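Local coordinates for protein glutamate racemase (Campylobacter jejuni, PDB 3UHF) that belongs to the Asp/Glu/hydantoin racemase family of alpha/beta enzymes and holds d-glutamic acid in a pocket, at residues A[46-51]-A[234-239]; A[133-138]-A[151-156]; A[28-33]-A[73-78]. One frame throughout, in Å; residues are numbered along the deposited sequence. Where two conformers were deposited one is given.

Interaction 1: residues A[46-51]-A[234-239]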
loop_
_atom_site.group_PDB
_atom_site.type_symbol
_atom_site.label_atom_id
_atom_site.label_comp_id
_atom_site.label_asym_id
_atom_site.label_seq_id
_atom_site.Cartn_x
_atom_site.Cartn_y
_atom_site.Cartn_z
ATOM N N ALA A 46 9.813 -5.711 9.685
ATOM C CA ALA A 46 10.429 -6.895 9.078
ATOM C C ALA A 46 11.965 -6.861 9.099
ATOM O O ALA A 46 12.619 -7.869 8.807
ATOM C CB ALA A 46 9.916 -7.080 7.652
ATOM N N ARG A 47 12.527 -5.705 9.439
ATOM C CA ARG A 47 13.977 -5.513 9.512
ATOM C C ARG A 47 14.728 -5.914 8.245
ATOM O O ARG A 47 15.716 -6.649 8.304
ATOM C CB ARG A 47 14.555 -6.235 10.734
ATOM C CG ARG A 47 13.990 -5.712 12.046
ATOM C CD ARG A 47 14.928 -5.963 13.213
ATOM N NE ARG A 47 14.420 -5.343 14.433
ATOM C CZ ARG A 47 15.145 -5.134 15.527
ATOM N NH1 ARG A 47 16.423 -5.491 15.558
ATOM N NH2 ARG A 47 14.593 -4.565 16.589
ATOM N N LEU A 48 14.262 -5.416 7.106
ATOM C CA LEU A 48 14.835 -5.783 5.816
ATOM C C LEU A 48 15.929 -4.820 5.384
ATOM O O LEU A 48 16.856 -5.201 4.663
ATOM C CB LEU A 48 13.748 -5.781 4.739
ATOM C CG LEU A 48 12.501 -6.646 4.909
ATOM C CD1 LEU A 48 11.525 -6.343 3.783
ATOM C CD2 LEU A 48 12.849 -8.118 4.932
ATOM N N PHE A 49 15.814 -3.566 5.807
ATOM C CA PHE A 49 16.671 -2.509 5.281
ATOM C C PHE A 49 17.379 -1.719 6.368
ATOM O O PHE A 49 16.941 -1.694 7.519
ATOM C CB PHE A 49 15.841 -1.559 4.423
ATOM C CG PHE A 49 14.987 -2.263 3.429
ATOM C CD1 PHE A 49 13.610 -2.233 3.536
ATOM C CD2 PHE A 49 15.563 -2.999 2.406
ATOM C CE1 PHE A 49 12.815 -2.898 2.624
ATOM C CE2 PHE A 49 14.772 -3.668 1.493
ATOM C CZ PHE A 49 13.399 -3.618 1.606
ATOM N N ASP A 50 18.468 -1.064 5.981
ATOM C CA ASP A 50 19.259 -0.266 6.905
ATOM C C ASP A 50 18.718 1.158 6.964
ATOM O O ASP A 50 18.826 1.826 7.989
ATOM C CB ASP A 50 20.721 -0.242 6.458
ATOM C CG ASP A 50 21.332 -1.629 6.400
ATOM O OD1 ASP A 50 21.258 -2.346 7.420
ATOM O OD2 ASP A 50 21.867 -2.007 5.332
ATOM N N GLU A 51 18.148 1.622 5.859
ATOM C CA GLU A 51 17.659 2.991 5.797
ATOM C C GLU A 51 16.517 3.108 4.805
ATOM O O GLU A 51 16.574 2.550 3.712
ATOM C CB GLU A 51 18.792 3.945 5.416
ATOM C CG GLU A 51 18.445 5.422 5.547
ATOM C CD GLU A 51 19.678 6.312 5.471
ATOM O OE1 GLU A 51 20.709 5.867 4.919
ATOM O OE2 GLU A 51 19.622 7.453 5.972
ATOM N N PHE A 234 6.705 -10.709 -0.660
ATOM C CA PHE A 234 7.065 -10.542 -2.064
ATOM C C PHE A 234 8.532 -10.145 -2.231
ATOM O O PHE A 234 9.252 -10.709 -3.064
ATOM C CB PHE A 234 6.121 -9.482 -2.666
ATOM C CG PHE A 234 6.365 -9.164 -4.122
ATOM C CD1 PHE A 234 5.559 -9.715 -5.107
ATOM C CD2 PHE A 234 7.361 -8.279 -4.496
ATOM C CE1 PHE A 234 5.760 -9.410 -6.438
ATOM C CE2 PHE A 234 7.571 -7.974 -5.826
ATOM C CZ PHE A 234 6.765 -8.538 -6.799
ATOM N N LEU A 235 8.981 -9.165 -1.448
ATOM C CA LEU A 235 10.357 -8.690 -1.553
ATOM C C LEU A 235 11.383 -9.741 -1.154
ATOM O O LEU A 235 12.440 -9.857 -1.785
ATOM C CB LEU A 235 10.559 -7.432 -0.710
ATOM C CG LEU A 235 9.815 -6.232 -1.300
ATOM C CD1 LEU A 235 9.896 -5.035 -0.367
ATOM C CD2 LEU A 235 10.382 -5.900 -2.670
ATOM N N LYS A 236 11.081 -10.502 -0.105
ATOM C CA LYS A 236 12.000 -11.553 0.338
ATOM C C LYS A 236 12.215 -12.608 -0.742
ATOM O O LYS A 236 13.287 -13.216 -0.838
ATOM C CB LYS A 236 11.515 -12.179 1.649
ATOM C CG LYS A 236 11.567 -11.193 2.824
ATOM C CD LYS A 236 11.311 -11.847 4.178
ATOM C CE LYS A 236 9.830 -12.093 4.406
ATOM N NZ LYS A 236 9.518 -12.386 5.836
ATOM N N GLU A 237 11.202 -12.811 -1.574
ATOM C CA GLU A 237 11.296 -13.786 -2.655
ATOM C C GLU A 237 11.977 -13.234 -3.912
ATOM O O GLU A 237 12.673 -13.960 -4.615
ATOM C CB GLU A 237 9.901 -14.281 -3.022
ATOM C CG GLU A 237 9.172 -14.973 -1.896
ATOM C CD GLU A 237 7.670 -14.960 -2.108
ATOM O OE1 GLU A 237 6.935 -15.509 -1.258
ATOM O OE2 GLU A 237 7.232 -14.386 -3.128
ATOM N N ARG A 238 11.747 -11.955 -4.199
ATOM C CA ARG A 238 12.187 -11.334 -5.449
ATOM C C ARG A 238 13.600 -10.792 -5.372
ATOM O O ARG A 238 14.326 -10.786 -6.362
ATOM C CB ARG A 238 11.258 -10.180 -5.835
ATOM C CG ARG A 238 10.254 -10.516 -6.921
ATOM C CD ARG A 238 9.175 -11.434 -6.402
ATOM N NE ARG A 238 8.208 -11.772 -7.442
ATOM C CZ ARG A 238 7.198 -12.620 -7.272
ATOM N NH1 ARG A 238 7.021 -13.220 -6.100
ATOM N NH2 ARG A 238 6.364 -12.869 -8.272
ATOM N N GLU A 239 13.975 -10.297 -4.202
ATOM C CA GLU A 239 15.288 -9.702 -4.025
ATOM C C GLU A 239 16.120 -10.516 -3.046
ATOM O O GLU A 239 15.607 -11.403 -2.362
ATOM C CB GLU A 239 15.155 -8.247 -3.559
ATOM C CG GLU A 239 14.468 -7.340 -4.576
ATOM C CD GLU A 239 15.325 -7.084 -5.810
ATOM O OE1 GLU A 239 16.563 -7.161 -5.701
ATOM O OE2 GLU A 239 14.765 -6.805 -6.890
#
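The ring of Phe49 is met at its edge, close to its plane, by Leu235, whose CD1 lies 4.3 Å from Phe49 CZ. One face of the same ring is taken up from within its own segment: Leu48 CB sits 3.6 Å above the plane, over the ring centre. Two further flat groups lie on the helical side. The Phe234 ring has Arg238 CD 3.7 Å above its plane, over the centre. The guanidinium of Arg238 has Phe234 CE1 3.5 Å above it on one face, while Glu237 OE2 meets its edge in plane, forming a salt bridge of 3.2 Å to Arg238 NH1. Glu122 of helix 117-128 is a second acid for that NH1, so one face lies against Phe234 while two acids pair with NH1.

The second pair is purely aliphatic where it touches. Leu48 and Lys236 cross at about a right angle, Leu48 CD2 lying 3.9 Å from Lys236 CG and 4.1 Å from Lys236 CD. A bend at chi3 (-79°) then turns the lysine chain, and its NZ pairs with Glu233 in the same helix. A charged residue thus lends its methylenes to cover a buried leucine while its ammonium is satisfied at the exposed margin. Deeper in, Leu235 also rests on Met89 and Ile91 of a strand in the five-stranded sheet, and Met89 touches Phe49 as well.

Arg47, with a positive phi of 53°, closes helix 37-45 in a Schellman motif, after which the chain runs through Leu48 and Phe49 into strand 51-56. Helix 227-238 follows strand 223-226 of the four-stranded sheet. The arrangement is that of an alpha/beta fold with two parallel sheets, in which a helix leaving one sheet packs against a helix-to-strand connection of the other.

Interaction 2: residues A[133-138]-A[151-156]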
loop_
_atom_site.group_PDB
_atom_site.type_symbol
_atom_site.label_atom_id
_atom_site.label_comp_id
_atom_site.label_asym_id
_atom_site.label_seq_id
_atom_site.Cartn_x
_atom_site.Cartn_y
_atom_site.Cartn_z
ATOM N N LYS A 133 -12.772 -19.995 -4.090
ATOM C CA LYS A 133 -13.088 -19.152 -2.936
ATOM C C LYS A 133 -13.450 -17.724 -3.343
ATOM O O LYS A 133 -13.032 -17.235 -4.388
ATOM C CB LYS A 133 -11.936 -19.149 -1.930
ATOM C CG LYS A 133 -11.728 -20.487 -1.227
ATOM C CD LYS A 133 -12.939 -20.852 -0.387
ATOM C CE LYS A 133 -12.838 -22.274 0.141
ATOM N NZ LYS A 133 -11.611 -22.446 0.970
ATOM N N GLU A 134 -14.233 -17.069 -2.488
ATOM C CA GLU A 134 -14.744 -15.724 -2.740
ATOM C C GLU A 134 -13.747 -14.646 -2.330
ATOM O O GLU A 134 -13.249 -14.653 -1.206
ATOM C CB GLU A 134 -16.028 -15.509 -1.938
ATOM C CG GLU A 134 -17.074 -16.594 -2.113
ATOM C CD GLU A 134 -18.115 -16.231 -3.147
ATOM O OE1 GLU A 134 -18.159 -15.048 -3.554
ATOM O OE2 GLU A 134 -18.877 -17.133 -3.564
ATOM N N ILE A 135 -13.482 -13.703 -3.228
ATOM C CA ILE A 135 -12.621 -12.578 -2.905
ATOM C C ILE A 135 -13.388 -11.259 -3.025
ATOM O O ILE A 135 -14.098 -11.032 -4.000
ATOM C CB ILE A 135 -11.423 -12.498 -3.879
ATOM C CG1 ILE A 135 -10.601 -13.783 -3.822
ATOM C CG2 ILE A 135 -10.530 -11.277 -3.574
ATOM C CD1 ILE A 135 -9.524 -13.834 -4.874
ATOM N N LEU A 136 -13.233 -10.396 -2.030
ATOM C CA LEU A 136 -13.719 -9.022 -2.131
ATOM C C LEU A 136 -12.499 -8.102 -2.142
ATOM O O LEU A 136 -11.658 -8.161 -1.240
ATOM C CB LEU A 136 -14.635 -8.682 -0.955
ATOM C CG LEU A 136 -15.008 -7.194 -0.857
ATOM C CD1 LEU A 136 -15.688 -6.755 -2.145
ATOM C CD2 LEU A 136 -15.904 -6.964 0.361
ATOM N N VAL A 137 -12.374 -7.298 -3.192
ATOM C CA VAL A 137 -11.308 -6.312 -3.260
ATOM C C VAL A 137 -11.929 -4.956 -2.956
ATOM O O VAL A 137 -12.886 -4.570 -3.613
ATOM C CB VAL A 137 -10.710 -6.238 -4.667
ATOM C CG1 VAL A 137 -9.589 -5.210 -4.706
ATOM C CG2 VAL A 137 -10.194 -7.618 -5.093
ATOM N N ILE A 138 -11.419 -4.256 -1.946
ATOM C CA ILE A 138 -11.902 -2.890 -1.679
ATOM C C ILE A 138 -10.750 -1.915 -1.856
ATOM O O ILE A 138 -9.622 -2.214 -1.471
ATOM C CB ILE A 138 -12.559 -2.745 -0.285
ATOM C CG1 ILE A 138 -11.588 -3.172 0.832
ATOM C CG2 ILE A 138 -13.864 -3.541 -0.258
ATOM C CD1 ILE A 138 -12.068 -2.816 2.267
ATOM N N LYS A 151 -7.958 -8.245 -13.215
ATOM C CA LYS A 151 -7.261 -8.922 -14.306
ATOM C C LYS A 151 -6.249 -9.944 -13.805
ATOM O O LYS A 151 -6.115 -11.031 -14.379
ATOM C CB LYS A 151 -6.568 -7.911 -15.226
ATOM C CG LYS A 151 -7.514 -7.142 -16.155
ATOM C CD LYS A 151 -6.766 -6.005 -16.860
ATOM C CE LYS A 151 -7.426 -5.603 -18.176
ATOM N NZ LYS A 151 -8.639 -4.762 -17.991
ATOM N N ARG A 152 -5.523 -9.594 -12.753
ATOM C CA ARG A 152 -4.549 -10.529 -12.199
ATOM C C ARG A 152 -5.245 -11.761 -11.637
ATOM O O ARG A 152 -4.863 -12.889 -11.941
ATOM C CB ARG A 152 -3.684 -9.858 -11.129
ATOM C CG ARG A 152 -2.738 -8.804 -11.676
ATOM C CD ARG A 152 -1.855 -8.223 -10.577
ATOM N NE ARG A 152 -0.802 -7.366 -11.123
ATOM C CZ ARG A 152 0.363 -7.817 -11.577
ATOM N NH1 ARG A 152 0.628 -9.116 -11.553
ATOM N NH2 ARG A 152 1.264 -6.973 -12.060
ATOM N N LEU A 153 -6.277 -11.543 -10.834
ATOM C CA LEU A 153 -7.014 -12.647 -10.222
ATOM C C LEU A 153 -7.675 -13.538 -11.280
ATOM O O LEU A 153 -7.600 -14.772 -11.215
ATOM C CB LEU A 153 -8.061 -12.085 -9.260
ATOM C CG LEU A 153 -7.413 -11.552 -7.977
ATOM C CD1 LEU A 153 -8.383 -10.683 -7.193
ATOM C CD2 LEU A 153 -6.925 -12.714 -7.132
ATOM N N LEU A 154 -8.300 -12.915 -12.273
ATOM C CA LEU A 154 -8.898 -13.678 -13.371
ATOM C C LEU A 154 -7.868 -14.506 -14.133
ATOM O O LEU A 154 -8.149 -15.636 -14.546
ATOM C CB LEU A 154 -9.634 -12.744 -14.342
ATOM C CG LEU A 154 -10.915 -12.094 -13.805
ATOM C CD1 LEU A 154 -11.509 -11.141 -14.842
ATOM C CD2 LEU A 154 -11.936 -13.142 -13.389
ATOM N N SER A 155 -6.670 -13.962 -14.314
ATOM C CA SER A 155 -5.638 -14.674 -15.064
ATOM C C SER A 155 -5.154 -15.894 -14.288
ATOM O O SER A 155 -4.528 -16.788 -14.855
ATOM C CB SER A 155 -4.455 -13.761 -15.385
ATOM O OG SER A 155 -3.661 -13.541 -14.233
ATOM N N GLN A 156 -5.456 -15.932 -12.996
ATOM C CA GLN A 156 -5.091 -17.079 -12.161
ATOM C C GLN A 156 -6.290 -17.989 -11.902
ATOM O O GLN A 156 -6.207 -18.949 -11.135
ATOM C CB GLN A 156 -4.459 -16.609 -10.844
ATOM C CG GLN A 156 -3.047 -16.053 -11.021
ATOM C CD GLN A 156 -2.056 -17.104 -11.500
ATOM O OE1 GLN A 156 -2.044 -18.243 -11.015
ATOM N NE2 GLN A 156 -1.208 -16.725 -12.450
#
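Ile135 and Leu153 reach toward each other tip to tip, joining strand and helix within a beta-alpha-beta unit: strand 135-139 is followed by helices 141-146 and 148-155, and the chain then returns as the neighbouring parallel strand 161-165. Packing is closest where Ile135 CD1 lies 3.6 Å from Leu153 CD2. The other leucine methyl, CD1, is set more loosely between two strand residues, 4.1 Å from both Ile135 CD1 and Val137 CG2. An extended isoleucine chain (chi2 173°) puts its terminal methyl at the tip facing the helix. Ile135 and Val137, two apart on the strand, both point toward the helix and are bridged by the Leu153 fork. Ile201 of the adjoining strand 199-202 touches both Ile135 and Val137, and Thr124 and Leu128 of helix 117-128 pack on Ile135.

The outer side of the helix is different in kind. Lys151, Leu154, Ser155 and Gln156 are exposed, and Lys151 pairs there with Glu147. On this side a polar group also turns back on the helix itself: the hydroxyl of Ser155 donates from OG to Arg152 O over 2.7 Å, tilted 23° from the carbonyl plane.

Interaction 3: residues A[28-33]-A[73-78]. With DGL (D-glutamic acid), chain C.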
loop_
_atom_site.group_PDB
_atom_site.type_symbol
_atom_site.label_atom_id
_atom_site.label_comp_id
_atom_site.label_asym_id
_atom_site.label_seq_id
_atom_site.Cartn_x
_atom_site.Cartn_y
_atom_site.Cartn_z
ATOM N N GLY A 28 13.669 3.714 -1.063
ATOM C CA GLY A 28 12.651 4.739 -0.994
ATOM C C GLY A 28 11.280 4.097 -0.907
ATOM O O GLY A 28 11.054 3.008 -1.448
ATOM N N VAL A 29 10.374 4.766 -0.204
ATOM C CA VAL A 29 8.974 4.382 -0.165
ATOM C C VAL A 29 8.151 5.592 -0.549
ATOM O O VAL A 29 8.271 6.643 0.070
ATOM C CB VAL A 29 8.554 3.882 1.227
ATOM C CG1 VAL A 29 7.040 3.666 1.283
ATOM C CG2 VAL A 29 9.298 2.587 1.568
ATOM N N PHE A 30 7.340 5.456 -1.591
ATOM C CA PHE A 30 6.500 6.565 -2.024
ATOM C C PHE A 30 5.019 6.306 -1.752
ATOM O O PHE A 30 4.515 5.206 -1.991
ATOM C CB PHE A 30 6.676 6.846 -3.519
ATOM C CG PHE A 30 5.676 7.850 -4.053
ATOM C CD1 PHE A 30 5.730 9.172 -3.646
ATOM C CD2 PHE A 30 4.669 7.459 -4.918
ATOM C CE1 PHE A 30 4.791 10.103 -4.111
ATOM C CE2 PHE A 30 3.737 8.375 -5.387
ATOM C CZ PHE A 30 3.807 9.701 -4.985
ATOM N N ASP A 31 4.314 7.334 -1.280
ATOM C CA ASP A 31 2.868 7.250 -1.176
ATOM C C ASP A 31 2.239 8.602 -1.515
ATOM O O ASP A 31 2.916 9.627 -1.502
ATOM C CB ASP A 31 2.437 6.809 0.221
ATOM C CG ASP A 31 0.922 6.705 0.356
ATOM O OD1 ASP A 31 0.308 5.965 -0.443
ATOM O OD2 ASP A 31 0.352 7.381 1.236
ATOM N N SER A 32 0.953 8.597 -1.835
ATOM C CA SER A 32 0.243 9.844 -2.114
ATOM C C SER A 32 0.192 10.740 -0.886
ATOM O O SER A 32 0.092 11.956 -1.006
ATOM C CB SER A 32 -1.177 9.554 -2.601
ATOM O OG SER A 32 -1.922 8.864 -1.605
ATOM N N GLY A 33 0.262 10.151 0.303
ATOM C CA GLY A 33 0.180 10.954 1.514
ATOM C C GLY A 33 0.677 10.241 2.754
ATOM O O GLY A 33 1.804 9.753 2.774
ATOM N N LYS A 73 1.593 11.465 -13.926
ATOM C CA LYS A 73 2.392 12.677 -13.894
ATOM C C LYS A 73 2.955 12.906 -12.494
ATOM O O LYS A 73 4.148 13.139 -12.336
ATOM C CB LYS A 73 1.535 13.878 -14.317
ATOM C CG LYS A 73 2.236 15.220 -14.215
ATOM C CD LYS A 73 1.223 16.360 -14.336
ATOM C CE LYS A 73 1.902 17.724 -14.239
ATOM N NZ LYS A 73 0.919 18.851 -14.249
ATOM N N PHE A 74 2.091 12.830 -11.481
ATOM C CA PHE A 74 2.521 13.021 -10.098
ATOM C C PHE A 74 3.578 11.988 -9.652
ATOM O O PHE A 74 4.524 12.323 -8.939
ATOM C CB PHE A 74 1.317 12.971 -9.149
ATOM C CG PHE A 74 0.416 14.198 -9.225
ATOM C CD1 PHE A 74 0.748 15.278 -10.034
ATOM C CD2 PHE A 74 -0.749 14.265 -8.481
ATOM C CE1 PHE A 74 -0.067 16.401 -10.103
ATOM C CE2 PHE A 74 -1.570 15.400 -8.545
ATOM C CZ PHE A 74 -1.225 16.461 -9.355
ATOM N N CYS A 75 3.400 10.734 -10.049
ATOM C CA CYS A 75 4.364 9.690 -9.685
ATOM C C CYS A 75 5.738 9.927 -10.308
ATOM O O CYS A 75 6.771 9.730 -9.657
ATOM C CB CYS A 75 3.845 8.306 -10.082
ATOM S SG CYS A 75 2.415 7.786 -9.103
ATOM N N LEU A 76 5.756 10.333 -11.571
ATOM C CA LEU A 76 7.027 10.633 -12.228
ATOM C C LEU A 76 7.745 11.796 -11.541
ATOM O O LEU A 76 8.970 11.808 -11.462
ATOM C CB LEU A 76 6.835 10.900 -13.725
ATOM C CG LEU A 76 6.546 9.645 -14.559
ATOM C CD1 LEU A 76 6.162 10.008 -15.987
ATOM C CD2 LEU A 76 7.747 8.697 -14.552
ATOM N N GLU A 77 6.988 12.769 -11.031
ATOM C CA GLU A 77 7.597 13.842 -10.261
ATOM C C GLU A 77 8.212 13.296 -8.979
ATOM O O GLU A 77 9.270 13.748 -8.543
ATOM C CB GLU A 77 6.576 14.936 -9.936
ATOM C CG GLU A 77 5.997 15.621 -11.162
ATOM C CD GLU A 77 5.044 16.749 -10.790
ATOM O OE1 GLU A 77 4.829 16.954 -9.577
ATOM O OE2 GLU A 77 4.526 17.429 -11.703
ATOM N N ALA A 78 7.547 12.313 -8.384
ATOM C CA ALA A 78 8.052 11.689 -7.171
ATOM C C ALA A 78 9.365 10.968 -7.466
ATOM O O ALA A 78 10.323 11.043 -6.692
ATOM C CB ALA A 78 7.020 10.720 -6.600
HETATM N N DGL C . -2.657 5.902 -1.065
HETATM C CA DGL C . -3.944 5.677 -1.729
HETATM C C DGL C . -4.119 4.202 -2.051
HETATM O O DGL C . -3.460 3.337 -1.457
HETATM C CB DGL C . -5.103 6.137 -0.845
HETATM C CG DGL C . -5.170 7.654 -0.676
HETATM C CD DGL C . -5.336 8.338 -2.017
HETATM O OE1 DGL C . -4.344 8.910 -2.523
HETATM O OE2 DGL C . -6.449 8.267 -2.581
HETATM O OXT DGL C . -4.947 3.854 -2.883
#
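Ala78 places its CB over one face of the Phe30 ring, 3.6 Å from the centroid and 22° off the normal, a CH-pi contact shifted toward the rim, where Phe30 CE1 is 3.4 Å from that methyl. Cys75, one helical turn earlier, brings SG to 4.0 Å from Phe30 CE2 in an oblique sulfur-aromatic approach. Phe30 CB already points at the helix, and with CG anti to the backbone N (chi1 172°) the ring continues that way.

Strand 26-31 is the middle strand of the five-stranded parallel sheet, and helix 68-82 packs against it through this ring. Just past Phe30, the C-terminal end of the strand opens into the pocket for d-glutamic acid. The hydroxyl of Ser32 works in two directions there, donating from OG to ligand OE1 at 2.6 Å and accepting from ligand N at 3.1 Å. Asp31 OD1 is also near, 3.0 Å from ligand N.

Farther out, an Asx turn helps to fix the Asp31 carboxylate: Gly33 N donates to Asp31 OD2 over 2.9 Å, coming from above the carboxylate plane. Tyr54 OH, on the adjacent strand 51-56, bonds to Gly33 O. Tyr63, whose backbone N binds the ligand, touches Phe30.

In the fold
Every touching residue of interactions 2 and 3 is buried, while interaction 1 has one exposed residue, Lys236, at its margin. Interactions 2 and 3 each set a helix against a parallel strand, but in different sheets, with centres 26 Å apart: interaction 2 uses aliphatic methyls alone, interaction 3 an aromatic face and a sulfur, and the strand of interaction 3 goes on to polar groups at the ligand. Interaction 1 instead joins the connection into strand 51-56 of one sheet to the helix that follows strand 223-226 of the other, and interaction 2 is nested in the chain loop it closes. Interactions 1 and 3 share the five-stranded sheet, since 46-51 leads into the strand beside 28-33.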